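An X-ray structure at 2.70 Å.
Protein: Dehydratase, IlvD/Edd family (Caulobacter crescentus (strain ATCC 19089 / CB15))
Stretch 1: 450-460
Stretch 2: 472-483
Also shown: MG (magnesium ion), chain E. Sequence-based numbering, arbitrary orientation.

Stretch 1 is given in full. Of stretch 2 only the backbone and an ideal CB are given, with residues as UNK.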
# COMPACT_ATOMS: atom_id res chain seq x y z
N GLU A 450 -21.33 50.15 21.50
CA GLU A 450 -22.75 50.08 21.85
C GLU A 450 -23.57 49.34 20.80
O GLU A 450 -24.37 49.95 20.08
CB GLU A 450 -23.32 51.48 22.07
CG GLU A 450 -23.13 52.00 23.48
CD GLU A 450 -23.60 53.43 23.65
OE1 GLU A 450 -23.83 54.10 22.61
OE2 GLU A 450 -23.72 53.88 24.81
N ILE A 451 -23.36 48.03 20.70
CA ILE A 451 -24.02 47.18 19.72
C ILE A 451 -25.34 46.70 20.31
O ILE A 451 -25.43 46.42 21.52
CB ILE A 451 -23.10 46.01 19.32
CG1 ILE A 451 -21.71 46.54 18.94
CG2 ILE A 451 -23.71 45.21 18.18
CD1 ILE A 451 -20.86 45.56 18.13
N ASP A 452 -26.37 46.63 19.48
CA ASP A 452 -27.66 46.11 19.93
C ASP A 452 -28.35 45.42 18.76
O ASP A 452 -27.78 45.32 17.66
CB ASP A 452 -28.54 47.21 20.55
CG ASP A 452 -28.75 48.42 19.61
OD1 ASP A 452 -28.69 48.27 18.36
OD2 ASP A 452 -29.00 49.53 20.13
N GLU A 453 -29.59 45.00 18.98
CA GLU A 453 -30.30 44.14 18.04
C GLU A 453 -30.49 44.75 16.66
O GLU A 453 -30.80 44.02 15.71
CB GLU A 453 -31.64 43.77 18.64
CG GLU A 453 -31.64 43.94 20.14
CD GLU A 453 -33.01 43.75 20.74
OE1 GLU A 453 -33.09 43.31 21.92
OE2 GLU A 453 -34.00 44.03 20.03
N ARG A 454 -30.30 46.06 16.49
CA ARG A 454 -30.56 46.69 15.20
C ARG A 454 -29.28 47.08 14.47
O ARG A 454 -29.30 47.96 13.61
CB ARG A 454 -31.47 47.91 15.37
CG ARG A 454 -32.57 47.74 16.42
CD ARG A 454 -33.63 46.72 16.02
NE ARG A 454 -33.94 46.77 14.59
CZ ARG A 454 -34.88 46.03 14.01
NH1 ARG A 454 -35.61 45.18 14.73
NH2 ARG A 454 -35.09 46.13 12.70
N CYS A 455 -28.16 46.42 14.78
CA CYS A 455 -26.92 46.61 14.05
C CYS A 455 -26.76 45.54 12.97
O CYS A 455 -27.48 44.54 12.94
CB CYS A 455 -25.72 46.59 15.01
SG CYS A 455 -25.99 47.61 16.49
N ILE A 456 -25.81 45.78 12.07
CA ILE A 456 -25.44 44.81 11.04
C ILE A 456 -23.91 44.74 11.00
O ILE A 456 -23.24 45.76 10.78
CB ILE A 456 -26.03 45.16 9.66
CG1 ILE A 456 -25.42 44.27 8.58
CG2 ILE A 456 -25.84 46.64 9.32
CD1 ILE A 456 -26.19 44.27 7.29
N LEU A 457 -23.36 43.55 11.22
CA LEU A 457 -21.91 43.39 11.29
C LEU A 457 -21.33 43.27 9.89
O LEU A 457 -21.79 42.47 9.07
CB LEU A 457 -21.55 42.18 12.15
CG LEU A 457 -22.27 42.20 13.51
CD1 LEU A 457 -22.16 40.84 14.20
CD2 LEU A 457 -21.75 43.31 14.42
N VAL A 458 -20.33 44.09 9.61
CA VAL A 458 -19.77 44.24 8.28
C VAL A 458 -18.28 43.99 8.37
O VAL A 458 -17.62 44.48 9.30
CB VAL A 458 -20.06 45.64 7.68
CG1 VAL A 458 -19.35 45.83 6.35
CG2 VAL A 458 -21.55 45.85 7.49
N ILE A 459 -17.75 43.23 7.42
CA ILE A 459 -16.33 42.92 7.36
C ILE A 459 -15.86 43.20 5.94
O ILE A 459 -16.57 42.91 4.97
CB ILE A 459 -16.05 41.46 7.78
CG1 ILE A 459 -14.55 41.16 7.75
CG2 ILE A 459 -16.82 40.48 6.90
CD1 ILE A 459 -14.14 40.08 8.72
N ARG A 460 -14.67 43.79 5.81
CA ARG A 460 -14.13 44.17 4.51
C ARG A 460 -12.65 43.84 4.46
O ARG A 460 -11.98 43.69 5.49
CB ARG A 460 -14.35 45.66 4.21
CG ARG A 460 -13.71 46.60 5.22
CD ARG A 460 -13.21 47.90 4.59
NE ARG A 460 -12.95 48.90 5.63
CZ ARG A 460 -13.75 49.94 5.90
NH1 ARG A 460 -14.85 50.13 5.18
NH2 ARG A 460 -13.44 50.78 6.88
N UNK A 472 -13.33 32.78 4.43
CA UNK A 472 -14.58 32.40 5.08
C UNK A 472 -14.63 33.07 6.45
O UNK A 472 -14.40 32.44 7.48
CB UNK A 472 -14.70 30.88 5.20
N UNK A 473 -14.95 34.36 6.46
CA UNK A 473 -14.96 35.13 7.71
C UNK A 473 -16.23 35.97 7.91
O UNK A 473 -16.29 36.79 8.84
CB UNK A 473 -13.74 36.05 7.75
N UNK A 474 -17.25 35.77 7.08
CA UNK A 474 -18.42 36.64 7.15
C UNK A 474 -19.41 36.17 8.22
O UNK A 474 -20.16 36.99 8.77
CB UNK A 474 -19.11 36.70 5.79
N UNK A 475 -19.44 34.88 8.57
CA UNK A 475 -20.40 34.43 9.57
C UNK A 475 -20.03 34.94 10.96
O UNK A 475 -19.82 34.15 11.89
CB UNK A 475 -20.48 32.90 9.57
N UNK A 476 -19.97 36.27 11.12
CA UNK A 476 -19.67 36.91 12.40
C UNK A 476 -20.81 36.71 13.39
O UNK A 476 -21.99 36.72 13.02
CB UNK A 476 -19.40 38.40 12.20
N UNK A 477 -20.45 36.54 14.68
CA UNK A 477 -21.48 36.31 15.70
C UNK A 477 -21.71 37.56 16.55
O UNK A 477 -20.82 38.42 16.66
CB UNK A 477 -21.09 35.14 16.60
N UNK A 478 -22.89 37.70 17.16
CA UNK A 478 -23.16 38.84 18.03
C UNK A 478 -22.14 38.96 19.15
O UNK A 478 -21.47 37.97 19.49
CB UNK A 478 -24.57 38.73 18.62
N UNK A 479 -21.98 40.15 19.73
CA UNK A 479 -21.15 40.28 20.93
C UNK A 479 -21.72 39.48 22.09
O UNK A 479 -22.88 39.04 22.07
CB UNK A 479 -21.02 41.75 21.33
N UNK A 480 -20.89 39.27 23.11
CA UNK A 480 -21.25 38.33 24.17
C UNK A 480 -22.50 38.80 24.90
O UNK A 480 -23.41 37.99 25.17
CB UNK A 480 -20.09 38.16 25.16
N UNK A 481 -22.58 40.10 25.21
CA UNK A 481 -23.71 40.59 26.00
C UNK A 481 -25.04 40.31 25.30
O UNK A 481 -26.03 39.99 25.97
CB UNK A 481 -23.56 42.09 26.26
N UNK A 482 -25.06 40.36 23.96
CA UNK A 482 -26.27 40.02 23.22
C UNK A 482 -26.51 38.51 23.20
O UNK A 482 -27.66 38.06 23.33
CB UNK A 482 -26.18 40.56 21.79
N UNK A 483 -25.45 37.72 23.02
CA UNK A 483 -25.59 36.27 23.08
C UNK A 483 -26.21 35.84 24.40
O UNK A 483 -27.13 35.01 24.42
CB UNK A 483 -24.23 35.59 22.89
MG MG E . -14.75 25.92 2.47

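Position 472 has no atom of stretch 1 near its ideal CB, but the magnesium ion lies beyond it. A carboxylate long enough to reach the metal would suit. The residue is Glu-472, and its OE2 binds MG at 2.1 Å.

At position 473 CA-to-CB points toward stretch 1, with the ideal CB 4.2 Å from Ile-459 CD1. A small or medium apolar side chain fits. Val-473 is found, with CG2 3.8 Å from Ile-459 CD1.

Position 474 points sideways, and its ideal CB is 4.6 Å from Ile-459 CG2. Again several apolar side chains would do. Val-474 takes the t rotamer and brings its CG2 to 4.0 Å from Ile-459 CG2.

Position 475 is out of reach of stretch 1, which sets no preference. It is Asn-475.

Position 476 points toward stretch 1. Its ideal CB is 4.2 Å from Leu-457 CD1, and Ile-459 lies farther along the strand. Leucine would touch the near part; a long, flexible apolar chain could reach both residues. Met-476 does so. Its CE lies 4.0 Å from Leu-457 CB and 3.5 Å from Ile-459 CG2, so one methyl packs against two strand side chains.

Position 477 points away, and many side chains would be tolerated. It is Gln-477. Its backbone makes the contact, with O 3.7 Å from Leu-457 CD1.

Position 478 points sideways, with phi -56° and psi 158°. Proline is allowed, as are many others. Pro-478 is found.

Position 479 precedes the helix and has phi -63°. Serine, threonine or aspartate would be usual N-caps, but CA-to-CB points toward apolar Ile-451, which favours a compact apolar group. Pro-479 satisfies the phi and places CG 3.7 Å from Ile-451 CD1.

Position 480 is in the first helical turn and out of reach. An acidic residue is common there, and Asp-480 is found.

Position 481 points toward stretch 1, where the carbonyl of Ile-451 offers an acceptor. A long donor such as histidine, glutamine or lysine would suit. His-481, chi1 p, gives a weak hydrogen bond from NE2 to Ile-451 O at 3.1 Å, with that oxygen at the ring edge.

Position 482 points toward the Ile-451 to Glu-453 segment, leaving room for a branched apolar chain. Leu-482 places CD1 4.0 Å from Ile-451 CG2 and CD2 4.2 Å from Glu-453 CG.

Position 483 is helical and out of reach; stretch 1 does not select. It is Leu-483.

Stretch 2 472-483: EVVNMQPPDHLL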
# COMPACT_ATOMS: atom_id res chain seq x y z
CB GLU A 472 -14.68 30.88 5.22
CG GLU A 472 -14.82 30.11 3.90
CD GLU A 472 -14.83 28.57 4.08
OE1 GLU A 472 -14.55 28.03 5.18
OE2 GLU A 472 -15.13 27.89 3.05
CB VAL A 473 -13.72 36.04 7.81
CG1 VAL A 473 -12.45 35.22 7.94
CG2 VAL A 473 -13.66 37.00 6.62
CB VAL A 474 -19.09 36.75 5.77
CG1 VAL A 474 -20.39 37.55 5.86
CG2 VAL A 474 -18.14 37.41 4.77
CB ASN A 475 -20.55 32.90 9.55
CG ASN A 475 -19.22 32.15 9.66
OD1 ASN A 475 -18.24 32.48 8.99
ND2 ASN A 475 -19.19 31.12 10.49
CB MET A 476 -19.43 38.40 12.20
CG MET A 476 -18.09 38.74 11.58
SD MET A 476 -17.97 40.45 10.96
CE MET A 476 -19.07 40.34 9.56
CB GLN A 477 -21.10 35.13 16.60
CG GLN A 477 -19.92 35.35 17.53
CD GLN A 477 -19.79 34.23 18.56
OE1 GLN A 477 -20.11 33.07 18.27
NE2 GLN A 477 -19.32 34.57 19.76
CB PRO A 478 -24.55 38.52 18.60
CG PRO A 478 -25.18 37.63 17.61
CD PRO A 478 -24.07 36.83 17.00
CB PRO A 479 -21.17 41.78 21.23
CG PRO A 479 -21.61 42.43 19.94
CD PRO A 479 -22.50 41.44 19.26
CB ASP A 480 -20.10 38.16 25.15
CG ASP A 480 -18.82 37.65 24.49
OD1 ASP A 480 -18.82 37.39 23.27
OD2 ASP A 480 -17.81 37.50 25.21
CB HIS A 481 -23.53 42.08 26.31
CG HIS A 481 -23.88 43.01 25.19
ND1 HIS A 481 -22.92 43.70 24.47
CD2 HIS A 481 -25.08 43.40 24.68
CE1 HIS A 481 -23.51 44.45 23.56
NE2 HIS A 481 -24.82 44.29 23.66
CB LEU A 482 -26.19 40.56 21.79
CG LEU A 482 -26.53 42.05 21.65
CD1 LEU A 482 -25.59 42.74 20.68
CD2 LEU A 482 -27.97 42.22 21.23
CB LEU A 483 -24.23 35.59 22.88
CG LEU A 483 -23.79 35.42 21.42
CD1 LEU A 483 -22.31 35.09 21.30
CD2 LEU A 483 -24.66 34.39 20.71
O HOH W 1 -16.77 25.51 3.11
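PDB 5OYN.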